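Local coordinates for protein Myo-inositol phosphohydrolase (Mitsuokella multacida, PDB 4WU3) that probably removes phosphate from inositol hexakisphosphate, as a PTP-like phytase, and binds inositol-(1,3,4,5)-tetrakisphosphate in the crystal, at residues V119-E124 and F207-Q212; W342-K347 and N430-S435. The protein carries 2 engineered substitutions. All coordinates share one frame; numbering follows the deposited sequence.

Contact 1: residues V119-E124 and F207-Q212; sequences VDLRGE and FRLTLQ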
loop_
_atom_site.group_PDB
_atom_site.type_symbol
_atom_site.label_atom_id
_atom_site.label_comp_id
_atom_site.label_asym_id
_atom_site.label_seq_id
_atom_site.Cartn_x
_atom_site.Cartn_y
_atom_site.Cartn_z
ATOM N N VAL A 119 -19.676 12.652 13.206
ATOM C CA VAL A 119 -19.255 11.589 12.312
ATOM C C VAL A 119 -17.897 11.097 12.763
ATOM O O VAL A 119 -16.865 11.732 12.505
ATOM C CB VAL A 119 -19.191 12.057 10.846
ATOM C CG1 VAL A 119 -18.779 10.911 9.936
ATOM C CG2 VAL A 119 -20.541 12.617 10.407
ATOM N N ASP A 120 -17.935 9.947 13.433
ATOM C CA ASP A 120 -16.792 9.325 14.070
ATOM C C ASP A 120 -16.142 8.335 13.126
ATOM O O ASP A 120 -16.667 7.243 12.911
ATOM C CB ASP A 120 -17.282 8.602 15.328
ATOM C CG ASP A 120 -16.180 7.898 16.073
ATOM O OD1 ASP A 120 -15.020 7.988 15.637
ATOM O OD2 ASP A 120 -16.486 7.249 17.107
ATOM N N LEU A 121 -14.983 8.695 12.579
ATOM C CA LEU A 121 -14.366 7.896 11.521
ATOM C C LEU A 121 -13.398 6.839 12.055
ATOM O O LEU A 121 -12.659 6.224 11.299
ATOM C CB LEU A 121 -13.639 8.819 10.528
ATOM C CG LEU A 121 -14.494 9.915 9.900
ATOM C CD1 LEU A 121 -13.632 10.948 9.185
ATOM C CD2 LEU A 121 -15.541 9.310 8.964
ATOM N N ARG A 122 -13.403 6.613 13.356
ATOM C CA ARG A 122 -12.326 5.835 13.959
ATOM C C ARG A 122 -12.648 4.360 14.047
ATOM O O ARG A 122 -13.602 3.961 14.720
ATOM C CB ARG A 122 -12.002 6.351 15.359
ATOM C CG ARG A 122 -11.560 7.805 15.428
ATOM C CD ARG A 122 -11.330 8.211 16.877
ATOM N NE ARG A 122 -10.114 7.636 17.440
ATOM C CZ ARG A 122 -9.790 7.720 18.724
ATOM N NH1 ARG A 122 -10.608 8.339 19.566
ATOM N NH2 ARG A 122 -8.660 7.184 19.175
ATOM N N GLY A 123 -11.831 3.554 13.381
ATOM C CA GLY A 123 -11.949 2.099 13.451
ATOM C C GLY A 123 -11.316 1.521 14.700
ATOM O O GLY A 123 -11.745 0.489 15.187
ATOM N N GLU A 124 -10.303 2.202 15.222
ATOM C CA GLU A 124 -9.703 1.843 16.511
ATOM C C GLU A 124 -10.730 1.932 17.668
ATOM O O GLU A 124 -11.594 2.799 17.677
ATOM C CB GLU A 124 -8.455 2.717 16.792
ATOM C CG GLU A 124 -8.668 4.239 16.915
ATOM C CD GLU A 124 -8.608 4.979 15.572
ATOM O OE1 GLU A 124 -8.688 4.324 14.487
ATOM O OE2 GLU A 124 -8.488 6.230 15.590
ATOM N N PHE A 207 -22.851 9.156 14.173
ATOM C CA PHE A 207 -22.703 8.218 13.070
ATOM C C PHE A 207 -21.270 7.686 13.048
ATOM O O PHE A 207 -20.312 8.451 13.153
ATOM C CB PHE A 207 -23.047 8.887 11.746
ATOM C CG PHE A 207 -22.976 7.965 10.570
ATOM C CD1 PHE A 207 -23.978 7.033 10.349
ATOM C CD2 PHE A 207 -21.911 8.029 9.682
ATOM C CE1 PHE A 207 -23.921 6.172 9.271
ATOM C CE2 PHE A 207 -21.851 7.173 8.592
ATOM C CZ PHE A 207 -22.860 6.241 8.387
ATOM N N ARG A 208 -21.132 6.375 12.926
ATOM C CA ARG A 208 -19.832 5.726 12.990
ATOM C C ARG A 208 -19.476 5.053 11.678
ATOM O O ARG A 208 -20.296 4.369 11.077
ATOM C CB ARG A 208 -19.831 4.669 14.098
ATOM C CG ARG A 208 -18.534 3.879 14.239
ATOM C CD ARG A 208 -17.447 4.689 14.920
ATOM N NE ARG A 208 -16.314 3.867 15.363
ATOM C CZ ARG A 208 -16.249 3.232 16.533
ATOM N NH1 ARG A 208 -17.255 3.300 17.386
ATOM N NH2 ARG A 208 -15.172 2.524 16.857
ATOM N N LEU A 209 -18.245 5.276 11.243
ATOM C CA LEU A 209 -17.591 4.454 10.244
ATOM C C LEU A 209 -16.329 3.942 10.860
ATOM O O LEU A 209 -15.552 4.730 11.377
ATOM C CB LEU A 209 -17.198 5.286 9.034
ATOM C CG LEU A 209 -18.357 5.798 8.212
ATOM C CD1 LEU A 209 -17.809 6.591 7.039
ATOM C CD2 LEU A 209 -19.201 4.628 7.750
ATOM N N THR A 210 -16.097 2.639 10.791
ATOM C CA THR A 210 -14.925 2.052 11.428
ATOM C C THR A 210 -13.705 2.012 10.494
ATOM O O THR A 210 -13.308 0.950 10.026
ATOM C CB THR A 210 -15.262 0.649 11.947
ATOM O OG1 THR A 210 -15.905 -0.107 10.914
ATOM C CG2 THR A 210 -16.207 0.763 13.132
ATOM N N LEU A 211 -13.102 3.175 10.250
ATOM C CA LEU A 211 -12.005 3.295 9.280
ATOM C C LEU A 211 -10.640 3.104 9.916
ATOM O O LEU A 211 -10.348 3.686 10.961
ATOM C CB LEU A 211 -12.014 4.669 8.613
ATOM C CG LEU A 211 -13.317 5.072 7.947
ATOM C CD1 LEU A 211 -13.137 6.371 7.178
ATOM C CD2 LEU A 211 -13.800 3.967 7.036
ATOM N N GLN A 212 -9.807 2.300 9.264
ATOM C CA GLN A 212 -8.455 2.065 9.721
ATOM C C GLN A 212 -7.639 3.336 9.546
ATOM O O GLN A 212 -7.705 3.986 8.498
ATOM C CB GLN A 212 -7.787 0.935 8.920
ATOM C CG GLN A 212 -8.514 -0.395 8.945
ATOM C CD GLN A 212 -8.412 -1.096 10.285
ATOM O OE1 GLN A 212 -7.316 -1.306 10.797
ATOM N NE2 GLN A 212 -9.557 -1.474 10.853
#
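Both Asp120 and Arg208 hold CG trans to the backbone N (chi1 179° and 178°), which lays the two side chains next to each other and pointing the same way, and a bend at chi2 of Arg208 then turns its guanidinium along the neighbouring strand. The carboxylate of Asp120 lies over one face of that group, the planes 17° apart. Because Asp120 OD2 stands 3.8 Å from Arg208 NE and well out of the guanidinium plane, this long salt bridge is a matter of charge alone; OD2 takes its hydrogen bonds from Tyr206 and His126. At the guanidinium edge, Arg208 NE donates to Arg122 O at 2.8 Å and NH2 adds a weak bond to the same oxygen. Arg208 NH1 makes a salt bridge to Glu156. Asp120 OD1 also accepts from Arg122 N, an Asx turn that ties the carboxylate to the backbone two residues on.

The strands run parallel, joined by Asp120 N to Phe207 O (2.8 Å) and Leu209 N to Asp120 O (3.0 Å). Beyond them the ladder becomes irregular: Thr210 centres an inverse gamma turn, and Gly123 N reaches Leu211 O at 2.8 Å from above the carbonyl plane. The Gly123 backbone packs closely here, its CA 3.4 Å from Thr210 C. Leu121 CD2 meets Leu209 CD1 at 4.0 Å, and Leu209 and Leu211 pack against helix 219-230. Arg122 NE donates to Glu124 OE2 at 2.8 Å in a salt bridge, the oxygen in the guanidinium plane, and Glu124 OE1 pairs with Arg248. Strand 205-211 forms one border of a mixed five-stranded sheet with 116-122 and 237-241 inside it, an arrangement in keeping with the PTP-like phosphatase fold.

Contact 2: residues W342-K347 and N430-S435; sequences WRLDTK and NGNAVS. With 4IP (inositol-(1,3,4,5)-tetrakisphosphate), chain F.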
loop_
_atom_site.group_PDB
_atom_site.type_symbol
_atom_site.label_atom_id
_atom_site.label_comp_id
_atom_site.label_asym_id
_atom_site.label_seq_id
_atom_site.Cartn_x
_atom_site.Cartn_y
_atom_site.Cartn_z
ATOM N N TRP A 342 -19.894 -27.123 -6.432
ATOM C CA TRP A 342 -20.716 -28.046 -5.671
ATOM C C TRP A 342 -19.805 -28.926 -4.821
ATOM O O TRP A 342 -19.025 -29.738 -5.317
ATOM C CB TRP A 342 -21.604 -28.894 -6.578
ATOM C CG TRP A 342 -22.777 -28.146 -7.136
ATOM C CD1 TRP A 342 -22.947 -27.749 -8.425
ATOM C CD2 TRP A 342 -23.943 -27.701 -6.421
ATOM N NE1 TRP A 342 -24.146 -27.076 -8.566
ATOM C CE2 TRP A 342 -24.776 -27.038 -7.349
ATOM C CE3 TRP A 342 -24.358 -27.792 -5.087
ATOM C CZ2 TRP A 342 -25.998 -26.473 -6.986
ATOM C CZ3 TRP A 342 -25.566 -27.225 -4.726
ATOM C CH2 TRP A 342 -26.379 -26.583 -5.674
ATOM N N ARG A 343 -19.901 -28.724 -3.520
ATOM C CA ARG A 343 -19.143 -29.479 -2.561
ATOM C C ARG A 343 -19.909 -30.737 -2.207
ATOM O O ARG A 343 -21.121 -30.701 -2.010
ATOM C CB ARG A 343 -18.971 -28.630 -1.311
ATOM C CG ARG A 343 -18.381 -29.359 -0.120
ATOM C CD ARG A 343 -18.337 -28.434 1.088
ATOM N NE ARG A 343 -17.388 -28.889 2.099
ATOM C CZ ARG A 343 -17.146 -28.247 3.242
ATOM N NH1 ARG A 343 -17.783 -27.120 3.530
ATOM N NH2 ARG A 343 -16.267 -28.735 4.105
ATOM N N LEU A 344 -19.191 -31.848 -2.126
ATOM C CA LEU A 344 -19.731 -33.078 -1.578
ATOM C C LEU A 344 -19.632 -33.056 -0.056
ATOM O O LEU A 344 -18.565 -33.284 0.495
ATOM C CB LEU A 344 -18.944 -34.267 -2.128
ATOM C CG LEU A 344 -19.234 -35.637 -1.519
ATOM C CD1 LEU A 344 -20.702 -36.002 -1.681
ATOM C CD2 LEU A 344 -18.336 -36.663 -2.197
ATOM N N ASP A 345 -20.745 -32.783 0.620
ATOM C CA ASP A 345 -20.765 -32.695 2.082
ATOM C C ASP A 345 -20.624 -34.073 2.691
ATOM O O ASP A 345 -19.857 -34.277 3.626
ATOM C CB ASP A 345 -22.074 -32.070 2.577
ATOM C CG ASP A 345 -22.150 -30.574 2.316
ATOM O OD1 ASP A 345 -21.088 -29.945 2.164
ATOM O OD2 ASP A 345 -23.271 -30.027 2.269
ATOM N N THR A 346 -21.393 -35.023 2.171
ATOM C CA THR A 346 -21.329 -36.388 2.654
ATOM C C THR A 346 -21.881 -37.346 1.606
ATOM O O THR A 346 -22.925 -37.117 0.987
ATOM C CB THR A 346 -22.046 -36.560 4.014
ATOM O OG1 THR A 346 -21.968 -37.931 4.433
ATOM C CG2 THR A 346 -23.498 -36.142 3.928
ATOM N N LYS A 347 -21.132 -38.416 1.404
ATOM C CA LYS A 347 -21.453 -39.417 0.419
ATOM C C LYS A 347 -22.572 -40.295 0.928
ATOM O O LYS A 347 -22.675 -40.550 2.118
ATOM C CB LYS A 347 -20.235 -40.283 0.171
ATOM C CG LYS A 347 -20.030 -40.596 -1.281
ATOM C CD LYS A 347 -18.887 -41.579 -1.455
ATOM C CE LYS A 347 -19.249 -42.655 -2.461
ATOM N NZ LYS A 347 -18.094 -43.549 -2.708
ATOM N N ASN A 430 -28.295 -37.285 -6.384
ATOM C CA ASN A 430 -28.118 -38.753 -6.465
ATOM C C ASN A 430 -27.975 -39.430 -5.106
ATOM O O ASN A 430 -27.277 -40.437 -4.982
ATOM C CB ASN A 430 -26.874 -39.123 -7.282
ATOM C CG ASN A 430 -26.892 -38.558 -8.687
ATOM O OD1 ASN A 430 -27.944 -38.283 -9.253
ATOM N ND2 ASN A 430 -25.709 -38.398 -9.264
ATOM N N GLY A 431 -28.619 -38.877 -4.087
ATOM C CA GLY A 431 -28.547 -39.453 -2.749
ATOM C C GLY A 431 -27.460 -38.847 -1.885
ATOM O O GLY A 431 -27.448 -39.052 -0.662
ATOM N N ASN A 432 -26.541 -38.108 -2.506
ATOM C CA ASN A 432 -25.430 -37.479 -1.778
ATOM C C ASN A 432 -25.783 -36.068 -1.336
ATOM O O ASN A 432 -26.392 -35.316 -2.087
ATOM C CB ASN A 432 -24.178 -37.391 -2.654
ATOM C CG ASN A 432 -23.751 -38.727 -3.213
ATOM O OD1 ASN A 432 -23.496 -39.679 -2.483
ATOM N ND2 ASN A 432 -23.668 -38.802 -4.531
ATOM N N ALA A 433 -25.379 -35.712 -0.121
ATOM C CA ALA A 433 -25.536 -34.352 0.396
ATOM C C ALA A 433 -24.513 -33.435 -0.277
ATOM O O ALA A 433 -23.317 -33.724 -0.268
ATOM C CB ALA A 433 -25.320 -34.345 1.904
ATOM N N VAL A 434 -24.989 -32.337 -0.853
ATOM C CA VAL A 434 -24.129 -31.382 -1.520
ATOM C C VAL A 434 -24.480 -29.974 -1.071
ATOM O O VAL A 434 -25.558 -29.743 -0.525
ATOM C CB VAL A 434 -24.270 -31.468 -3.054
ATOM C CG1 VAL A 434 -23.918 -32.861 -3.551
ATOM C CG2 VAL A 434 -25.678 -31.105 -3.482
ATOM N N SER A 435 -23.555 -29.044 -1.297
ATOM C CA SER A 435 -23.775 -27.630 -1.000
ATOM C C SER A 435 -23.066 -26.727 -2.003
ATOM O O SER A 435 -22.082 -27.115 -2.629
ATOM C CB SER A 435 -23.339 -27.294 0.434
ATOM O OG SER A 435 -21.980 -27.607 0.648
HETATM C C1 4IP F . -18.194 -25.952 11.109
HETATM O O1 4IP F . -19.248 -26.663 11.758
HETATM C C2 4IP F . -17.924 -26.553 9.737
HETATM O O2 4IP F . -17.653 -27.942 9.872
HETATM C C3 4IP F . -16.719 -25.906 9.066
HETATM O O3 4IP F . -16.483 -26.527 7.800
HETATM C C4 4IP F . -15.467 -26.006 9.932
HETATM O O4 4IP F . -14.400 -25.296 9.292
HETATM C C5 4IP F . -15.731 -25.407 11.309
HETATM O O5 4IP F . -14.579 -25.547 12.145
HETATM C C6 4IP F . -16.942 -26.054 11.980
HETATM O O6 4IP F . -17.193 -25.443 13.248
HETATM P P1 4IP F . -20.803 -26.352 11.490
HETATM O O1P 4IP F . -21.035 -25.018 12.144
HETATM O O2P 4IP F . -21.492 -27.518 12.150
HETATM O O3P 4IP F . -20.935 -26.361 9.989
HETATM P P3 4IP F . -16.453 -25.638 6.453
HETATM O O4P 4IP F . -15.649 -24.419 6.838
HETATM O O5P 4IP F . -17.912 -25.372 6.158
HETATM O O6P 4IP F . -15.759 -26.513 5.439
HETATM P P4 4IP F . -12.949 -25.961 9.037
HETATM O O7P 4IP F . -13.242 -27.301 8.408
HETATM O O8P 4IP F . -12.294 -24.981 8.096
HETATM O O9P 4IP F . -12.341 -26.031 10.425
HETATM P P5 4IP F . -14.188 -24.369 13.179
HETATM O OPF 4IP F . -14.705 -23.086 12.546
HETATM O OPG 4IP F . -12.679 -24.473 13.251
HETATM O OPH 4IP F . -14.905 -24.746 14.456
HETATM O O HOH W 1 -20.577 -26.210 2.656
#
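Asp345 OD1 is gripped by two donors: Ser435 OG, at 2.9 Å on the syn side of the carboxylate, and Gln541 NE2. The strongest partner of Asp345 is Arg422, which pairs with OD2. Asp345 OD1 also lies 3.8 Å from Arg343 NE, well out of the guanidinium plane, so only charge acts in this long salt bridge.

A water accepts from Arg343 NH1 and donates to Ser435 OG. Extended from CG to NE, the Arg343 side chain carries its charge off the strand to the inositol tetrakisphosphate, where NH2 donates to O6P at 2.6 Å; NH1 bonds weakly to O6P and also donates to O5P. The phosphorus P3 lies in the guanidinium plane, so the phosphate is met edge-on.

The backbones are antiparallel, with Arg343 N bound to Ser435 O (2.9 Å) and Ser435 N to Arg343 O. A classic beta bulge follows: Asp345 and Thr346 both face Ala433, whose O accepts from Asp345 N at 2.9 Å and weakly from Thr346 N. Thr346 CG2 presses against Ala433 CB at 3.3 Å, tighter than usual for two carbons. On the face of Leu344, Val434 CG2 reaches Trp342 CE3 obliquely, at 3.9 Å.

Water, hydroxyl and carboxylate form a second shell behind Arg343; the carboxylate, shared with Arg422, may partly offset its charge while its outer edge binds phosphate.

Overall arrangement
The two contacts follow one another along the chain, their centres about 43 Å apart, and share no strand. They lie in different sheets: contact 1 joins parallel strands of a five-stranded sheet, about 14 Å from the centre of the chain, whereas contact 2 joins antiparallel strands of a six-stranded sheet, about 30 Å out. Both are largely buried, although contact 2 includes the exposed Lys347. In each, an arginine and an aspartate approach without a direct N-H bond between them. Arg208 of contact 1 binds protein groups, a backbone oxygen and Glu156; Arg343 of contact 2 spends its edge on a ligand phosphate.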